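Local coordinates for Serine/threonine-protein kinase Tel1 (PDB 6SKY) that probably phosphorylates serine or threonine followed by glutamine in checkpoint signalling after DNA damage, as a dimeric ATM-family kinase, at residues A[2703-2717]-A[2930-2944]. Residues are numbered along the deposited sequence; the frame is centred on the assembly and turned at random.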
loop_
_atom_site.group_PDB
_atom_site.type_symbol
_atom_site.label_atom_id
_atom_site.label_comp_id
_atom_site.label_asym_id
_atom_site.label_seq_id
_atom_site.Cartn_x
_atom_site.Cartn_y
_atom_site.Cartn_z
ATOM N N THR A 2703 -41.915 1.918 17.636
ATOM C CA THR A 2703 -40.731 2.708 17.325
ATOM C C THR A 2703 -41.084 4.005 16.607
ATOM O O THR A 2703 -40.405 5.018 16.794
ATOM C CB THR A 2703 -39.755 1.863 16.510
ATOM O OG1 THR A 2703 -39.005 1.028 17.398
ATOM C CG2 THR A 2703 -38.797 2.721 15.729
ATOM N N GLU A 2704 -42.153 4.014 15.818
ATOM C CA GLU A 2704 -42.535 5.236 15.120
ATOM C C GLU A 2704 -42.918 6.333 16.103
ATOM O O GLU A 2704 -42.500 7.486 15.957
ATOM C CB GLU A 2704 -43.686 4.948 14.165
ATOM C CG GLU A 2704 -43.479 3.705 13.333
ATOM C CD GLU A 2704 -44.594 2.694 13.512
ATOM O OE1 GLU A 2704 -45.480 2.930 14.357
ATOM O OE2 GLU A 2704 -44.585 1.666 12.806
ATOM N N THR A 2705 -43.711 5.992 17.115
ATOM C CA THR A 2705 -44.119 6.993 18.091
ATOM C C THR A 2705 -42.937 7.458 18.925
ATOM O O THR A 2705 -42.827 8.646 19.247
ATOM C CB THR A 2705 -45.225 6.434 18.980
ATOM O OG1 THR A 2705 -46.399 6.219 18.191
ATOM C CG2 THR A 2705 -45.559 7.395 20.099
ATOM N N ARG A 2706 -42.031 6.544 19.268
ATOM C CA ARG A 2706 -40.841 6.931 20.014
ATOM C C ARG A 2706 -39.984 7.901 19.220
ATOM O O ARG A 2706 -39.522 8.911 19.757
ATOM C CB ARG A 2706 -40.036 5.695 20.393
ATOM C CG ARG A 2706 -40.761 4.786 21.330
ATOM C CD ARG A 2706 -39.930 3.597 21.710
ATOM N NE ARG A 2706 -38.967 3.924 22.745
ATOM C CZ ARG A 2706 -38.128 3.049 23.281
ATOM N NH1 ARG A 2706 -37.279 3.430 24.223
ATOM N NH2 ARG A 2706 -38.141 1.792 22.874
ATOM N N ILE A 2707 -39.774 7.626 17.934
ATOM C CA ILE A 2707 -38.953 8.513 17.120
ATOM C C ILE A 2707 -39.640 9.856 16.919
ATOM O O ILE A 2707 -38.987 10.904 16.905
ATOM C CB ILE A 2707 -38.605 7.845 15.784
ATOM C CG1 ILE A 2707 -37.762 6.603 16.024
ATOM C CG2 ILE A 2707 -37.827 8.781 14.930
ATOM C CD1 ILE A 2707 -37.216 5.991 14.772
ATOM N N ALA A 2708 -40.963 9.858 16.777
ATOM C CA ALA A 2708 -41.670 11.124 16.628
ATOM C C ALA A 2708 -41.564 11.971 17.887
ATOM O O ALA A 2708 -41.331 13.183 17.807
ATOM C CB ALA A 2708 -43.129 10.867 16.279
ATOM N N VAL A 2709 -41.722 11.353 19.057
ATOM C CA VAL A 2709 -41.596 12.086 20.311
ATOM C C VAL A 2709 -40.177 12.600 20.490
ATOM O O VAL A 2709 -39.959 13.715 20.975
ATOM C CB VAL A 2709 -42.028 11.200 21.489
ATOM C CG1 VAL A 2709 -41.617 11.820 22.793
ATOM C CG2 VAL A 2709 -43.516 11.007 21.459
ATOM N N TYR A 2710 -39.188 11.809 20.081
ATOM C CA TYR A 2710 -37.807 12.245 20.219
ATOM C C TYR A 2710 -37.504 13.435 19.322
ATOM O O TYR A 2710 -36.828 14.377 19.745
ATOM C CB TYR A 2710 -36.869 11.090 19.915
ATOM C CG TYR A 2710 -35.423 11.464 19.979
ATOM C CD1 TYR A 2710 -34.695 11.664 18.828
ATOM C CD2 TYR A 2710 -34.785 11.621 21.188
ATOM C CE1 TYR A 2710 -33.387 12.006 18.878
ATOM C CE2 TYR A 2710 -33.474 11.964 21.244
ATOM C CZ TYR A 2710 -32.781 12.155 20.086
ATOM O OH TYR A 2710 -31.460 12.501 20.120
ATOM N N ARG A 2711 -37.982 13.414 18.077
ATOM C CA ARG A 2711 -37.785 14.570 17.212
ATOM C C ARG A 2711 -38.478 15.798 17.776
ATOM O O ARG A 2711 -37.918 16.901 17.763
ATOM C CB ARG A 2711 -38.294 14.282 15.809
ATOM C CG ARG A 2711 -37.473 13.293 15.045
ATOM C CD ARG A 2711 -37.982 13.194 13.635
ATOM N NE ARG A 2711 -37.478 12.015 12.950
ATOM C CZ ARG A 2711 -36.371 11.998 12.221
ATOM N NH1 ARG A 2711 -35.984 10.881 11.630
ATOM N NH2 ARG A 2711 -35.652 13.101 12.086
ATOM N N ARG A 2712 -39.698 15.626 18.282
ATOM C CA ARG A 2712 -40.419 16.750 18.860
ATOM C C ARG A 2712 -39.679 17.332 20.055
ATOM O O ARG A 2712 -39.693 18.546 20.269
ATOM C CB ARG A 2712 -41.817 16.305 19.266
ATOM C CG ARG A 2712 -42.736 17.420 19.681
ATOM C CD ARG A 2712 -43.840 16.912 20.584
ATOM N NE ARG A 2712 -44.128 15.497 20.368
ATOM C CZ ARG A 2712 -44.867 15.024 19.371
ATOM N NH1 ARG A 2712 -45.073 13.720 19.259
ATOM N NH2 ARG A 2712 -45.387 15.851 18.478
ATOM N N VAL A 2713 -39.033 16.485 20.851
ATOM C CA VAL A 2713 -38.346 16.977 22.040
ATOM C C VAL A 2713 -37.027 17.645 21.681
ATOM O O VAL A 2713 -36.668 18.669 22.264
ATOM C CB VAL A 2713 -38.149 15.835 23.051
ATOM C CG1 VAL A 2713 -36.788 15.911 23.694
ATOM C CG2 VAL A 2713 -39.213 15.903 24.109
ATOM N N THR A 2714 -36.279 17.098 20.725
ATOM C CA THR A 2714 -35.024 17.744 20.371
ATOM C C THR A 2714 -35.210 18.954 19.472
ATOM O O THR A 2714 -34.249 19.693 19.262
ATOM C CB THR A 2714 -34.063 16.771 19.697
ATOM O OG1 THR A 2714 -34.556 16.412 18.409
ATOM C CG2 THR A 2714 -33.894 15.543 20.532
ATOM N N GLU A 2715 -36.402 19.183 18.930
ATOM C CA GLU A 2715 -36.632 20.453 18.256
ATOM C C GLU A 2715 -36.822 21.610 19.223
ATOM O O GLU A 2715 -36.798 22.764 18.792
ATOM C CB GLU A 2715 -37.839 20.350 17.331
ATOM C CG GLU A 2715 -37.468 19.942 15.926
ATOM C CD GLU A 2715 -38.635 19.387 15.141
ATOM O OE1 GLU A 2715 -39.762 19.352 15.678
ATOM O OE2 GLU A 2715 -38.423 18.978 13.981
ATOM N N ARG A 2716 -37.008 21.331 20.508
ATOM C CA ARG A 2716 -37.172 22.350 21.534
ATOM C C ARG A 2716 -36.067 22.266 22.574
ATOM O O ARG A 2716 -36.277 22.586 23.739
ATOM C CB ARG A 2716 -38.530 22.220 22.212
ATOM C CG ARG A 2716 -39.702 22.418 21.301
ATOM C CD ARG A 2716 -40.941 22.636 22.120
ATOM N NE ARG A 2716 -40.762 23.731 23.065
ATOM C CZ ARG A 2716 -41.591 23.992 24.069
ATOM N NH1 ARG A 2716 -41.352 25.008 24.883
ATOM N NH2 ARG A 2716 -42.657 23.231 24.262
ATOM N N PHE A 2717 -34.888 21.826 22.163
ATOM C CA PHE A 2717 -33.772 21.631 23.077
ATOM C C PHE A 2717 -32.513 21.836 22.253
ATOM O O PHE A 2717 -32.228 21.033 21.365
ATOM C CB PHE A 2717 -33.820 20.241 23.693
ATOM C CG PHE A 2717 -33.232 20.152 25.063
ATOM C CD1 PHE A 2717 -33.847 20.751 26.132
ATOM C CD2 PHE A 2717 -32.086 19.434 25.286
ATOM C CE1 PHE A 2717 -33.316 20.656 27.383
ATOM C CE2 PHE A 2717 -31.561 19.337 26.539
ATOM C CZ PHE A 2717 -32.176 19.947 27.586
ATOM N N VAL A 2930 -30.671 9.275 14.505
ATOM C CA VAL A 2930 -31.863 9.607 15.276
ATOM C C VAL A 2930 -32.708 8.370 15.538
ATOM O O VAL A 2930 -33.430 8.303 16.535
ATOM C CB VAL A 2930 -32.664 10.703 14.555
ATOM C CG1 VAL A 2930 -33.999 10.926 15.222
ATOM C CG2 VAL A 2930 -31.879 11.987 14.541
ATOM N N SER A 2931 -32.626 7.364 14.676
ATOM C CA SER A 2931 -33.373 6.143 14.916
ATOM C C SER A 2931 -32.706 5.238 15.939
ATOM O O SER A 2931 -33.349 4.311 16.433
ATOM C CB SER A 2931 -33.566 5.384 13.611
ATOM O OG SER A 2931 -32.357 4.801 13.176
ATOM N N ASN A 2932 -31.437 5.472 16.253
ATOM C CA ASN A 2932 -30.771 4.755 17.330
ATOM C C ASN A 2932 -30.843 5.499 18.645
ATOM O O ASN A 2932 -30.905 4.869 19.700
ATOM C CB ASN A 2932 -29.303 4.517 16.994
ATOM C CG ASN A 2932 -29.123 3.614 15.824
ATOM O OD1 ASN A 2932 -30.086 3.214 15.185
ATOM N ND2 ASN A 2932 -27.882 3.283 15.524
ATOM N N LEU A 2933 -30.825 6.824 18.601
ATOM C CA LEU A 2933 -30.886 7.624 19.808
ATOM C C LEU A 2933 -32.294 7.743 20.356
ATOM O O LEU A 2933 -32.458 8.079 21.529
ATOM C CB LEU A 2933 -30.320 9.015 19.540
ATOM C CG LEU A 2933 -28.832 9.122 19.231
ATOM C CD1 LEU A 2933 -28.498 10.535 18.895
ATOM C CD2 LEU A 2933 -28.013 8.679 20.405
ATOM N N ALA A 2934 -33.309 7.474 19.546
ATOM C CA ALA A 2934 -34.679 7.641 19.998
ATOM C C ALA A 2934 -35.171 6.475 20.830
ATOM O O ALA A 2934 -36.144 6.632 21.571
ATOM C CB ALA A 2934 -35.603 7.833 18.806
ATOM N N VAL A 2935 -34.528 5.321 20.730
ATOM C CA VAL A 2935 -34.934 4.126 21.448
ATOM C C VAL A 2935 -33.970 3.805 22.590
ATOM O O VAL A 2935 -33.959 2.691 23.095
ATOM C CB VAL A 2935 -35.082 2.935 20.494
ATOM C CG1 VAL A 2935 -36.128 3.236 19.464
ATOM C CG2 VAL A 2935 -33.775 2.646 19.827
ATOM N N LEU A 2936 -33.161 4.770 23.002
ATOM C CA LEU A 2936 -32.315 4.593 24.164
ATOM C C LEU A 2936 -33.094 4.912 25.431
ATOM O O LEU A 2936 -34.100 5.618 25.407
ATOM C CB LEU A 2936 -31.075 5.478 24.073
ATOM C CG LEU A 2936 -30.003 5.062 23.076
ATOM C CD1 LEU A 2936 -28.946 6.105 23.002
ATOM C CD2 LEU A 2936 -29.395 3.768 23.486
ATOM N N TYR A 2937 -32.617 4.369 26.544
ATOM C CA TYR A 2937 -33.260 4.590 27.829
ATOM C C TYR A 2937 -33.273 6.073 28.174
ATOM O O TYR A 2937 -32.375 6.826 27.800
ATOM C CB TYR A 2937 -32.533 3.799 28.909
ATOM C CG TYR A 2937 -33.111 3.951 30.283
ATOM C CD1 TYR A 2937 -34.438 3.672 30.528
ATOM C CD2 TYR A 2937 -32.323 4.347 31.343
ATOM C CE1 TYR A 2937 -34.966 3.804 31.779
ATOM C CE2 TYR A 2937 -32.842 4.476 32.595
ATOM C CZ TYR A 2937 -34.165 4.205 32.808
ATOM O OH TYR A 2937 -34.690 4.340 34.065
ATOM N N SER A 2938 -34.307 6.493 28.900
ATOM C CA SER A 2938 -34.497 7.915 29.160
ATOM C C SER A 2938 -33.461 8.470 30.125
ATOM O O SER A 2938 -33.162 9.666 30.083
ATOM C CB SER A 2938 -35.894 8.164 29.702
ATOM O OG SER A 2938 -35.991 7.749 31.046
ATOM N N GLY A 2939 -32.917 7.637 31.011
ATOM C CA GLY A 2939 -31.873 8.095 31.906
ATOM C C GLY A 2939 -30.544 8.305 31.225
ATOM O O GLY A 2939 -29.699 9.032 31.749
ATOM N N TRP A 2940 -30.333 7.648 30.093
ATOM C CA TRP A 2940 -29.264 7.920 29.140
ATOM C C TRP A 2940 -29.733 9.120 28.346
ATOM O O TRP A 2940 -30.429 8.982 27.345
ATOM C CB TRP A 2940 -29.062 6.708 28.245
ATOM C CG TRP A 2940 -27.735 6.500 27.613
ATOM C CD1 TRP A 2940 -26.798 5.607 27.996
ATOM C CD2 TRP A 2940 -27.226 7.138 26.444
ATOM N NE1 TRP A 2940 -25.724 5.659 27.160
ATOM C CE2 TRP A 2940 -25.965 6.594 26.192
ATOM C CE3 TRP A 2940 -27.709 8.126 25.591
ATOM C CZ2 TRP A 2940 -25.182 7.004 25.131
ATOM C CZ3 TRP A 2940 -26.931 8.528 24.543
ATOM C CH2 TRP A 2940 -25.683 7.972 24.321
ATOM N N ALA A 2941 -29.388 10.317 28.796
ATOM C CA ALA A 2941 -30.048 11.493 28.246
ATOM C C ALA A 2941 -29.612 11.754 26.816
ATOM O O ALA A 2941 -28.637 12.466 26.579
ATOM C CB ALA A 2941 -29.757 12.715 29.108
ATOM N N ALA A 2942 -30.339 11.200 25.851
ATOM C CA ALA A 2942 -29.919 11.318 24.465
ATOM C C ALA A 2942 -30.355 12.633 23.852
ATOM O O ALA A 2942 -29.701 13.127 22.930
ATOM C CB ALA A 2942 -30.468 10.153 23.653
ATOM N N TYR A 2943 -31.460 13.200 24.332
ATOM C CA TYR A 2943 -31.874 14.524 23.884
ATOM C C TYR A 2943 -30.800 15.554 24.179
ATOM O O TYR A 2943 -30.595 16.487 23.399
ATOM C CB TYR A 2943 -33.185 14.912 24.559
ATOM C CG TYR A 2943 -33.133 14.791 26.053
ATOM C CD1 TYR A 2943 -32.758 15.854 26.836
ATOM C CD2 TYR A 2943 -33.441 13.602 26.680
ATOM C CE1 TYR A 2943 -32.689 15.746 28.189
ATOM C CE2 TYR A 2943 -33.377 13.484 28.039
ATOM C CZ TYR A 2943 -33.002 14.562 28.788
ATOM O OH TYR A 2943 -32.936 14.460 30.152
ATOM N N ALA A 2944 -30.101 15.399 25.295
ATOM C CA ALA A 2944 -29.057 16.325 25.692
ATOM C C ALA A 2944 -27.905 16.238 24.724
ATOM O O ALA A 2944 -26.949 15.498 24.950
ATOM C CB ALA A 2944 -28.589 16.031 27.094
ATOM O OXT ALA A 2944 -27.904 16.910 23.697
#
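Tyr2710 of the kinase-domain helix 2703-2714 reaches into the C-terminal FATC segment, the tail that in PI3-kinase-related kinases packs against the C-lobe. Its CG lies anti to the backbone N (chi1 178°), which directs the ring toward Leu2933 and Ala2934. Ala2934 CA sits over one ring face in a CH-pi contact, 4.2 Å from the centroid of the Tyr2710 ring, while Thr2714 CG2 covers the opposite face. At the ring edge, CD1 of Tyr2710 meets Val2930 CG1 at 3.7 Å. Tyr2710 OH makes a weak hydrogen bond of 3.4 Å to Ala2942 O and also rests against Leu2933 CB. With an alanine here, the space between Ala2934 and Thr2714 would probably be left unfilled and Ala2942 O would lose this weak donor. One turn back, Ile2707 CG1 packs on Ala2934 CB at 3.7 Å, and Ile2707 CD1 lies against CA and CB of Ser2931. Next to Ile2707, the Arg2706 chain bends at chi3 (80°), laying one guanidinium face over Val2935 CA, whereas Arg2711, just past Tyr2710, turns a guanidinium face onto Val2930 CG1. At the other end Tyr2943, its CB against Val2713 CG1, directs its ring edge toward the face of Phe2717 in an offset edge-to-face pair with centroids 5.5 Å apart. Helix 2688-2697 backs both rings, and His2678 stacks on Phe2717. Arg2802 hydrogen-bonds Phe2717 O and Tyr2943 O, tying the two backbones together. The closest approach of the two rings joins Phe2717 CE2 to Tyr2943 CD1 at 3.7 Å.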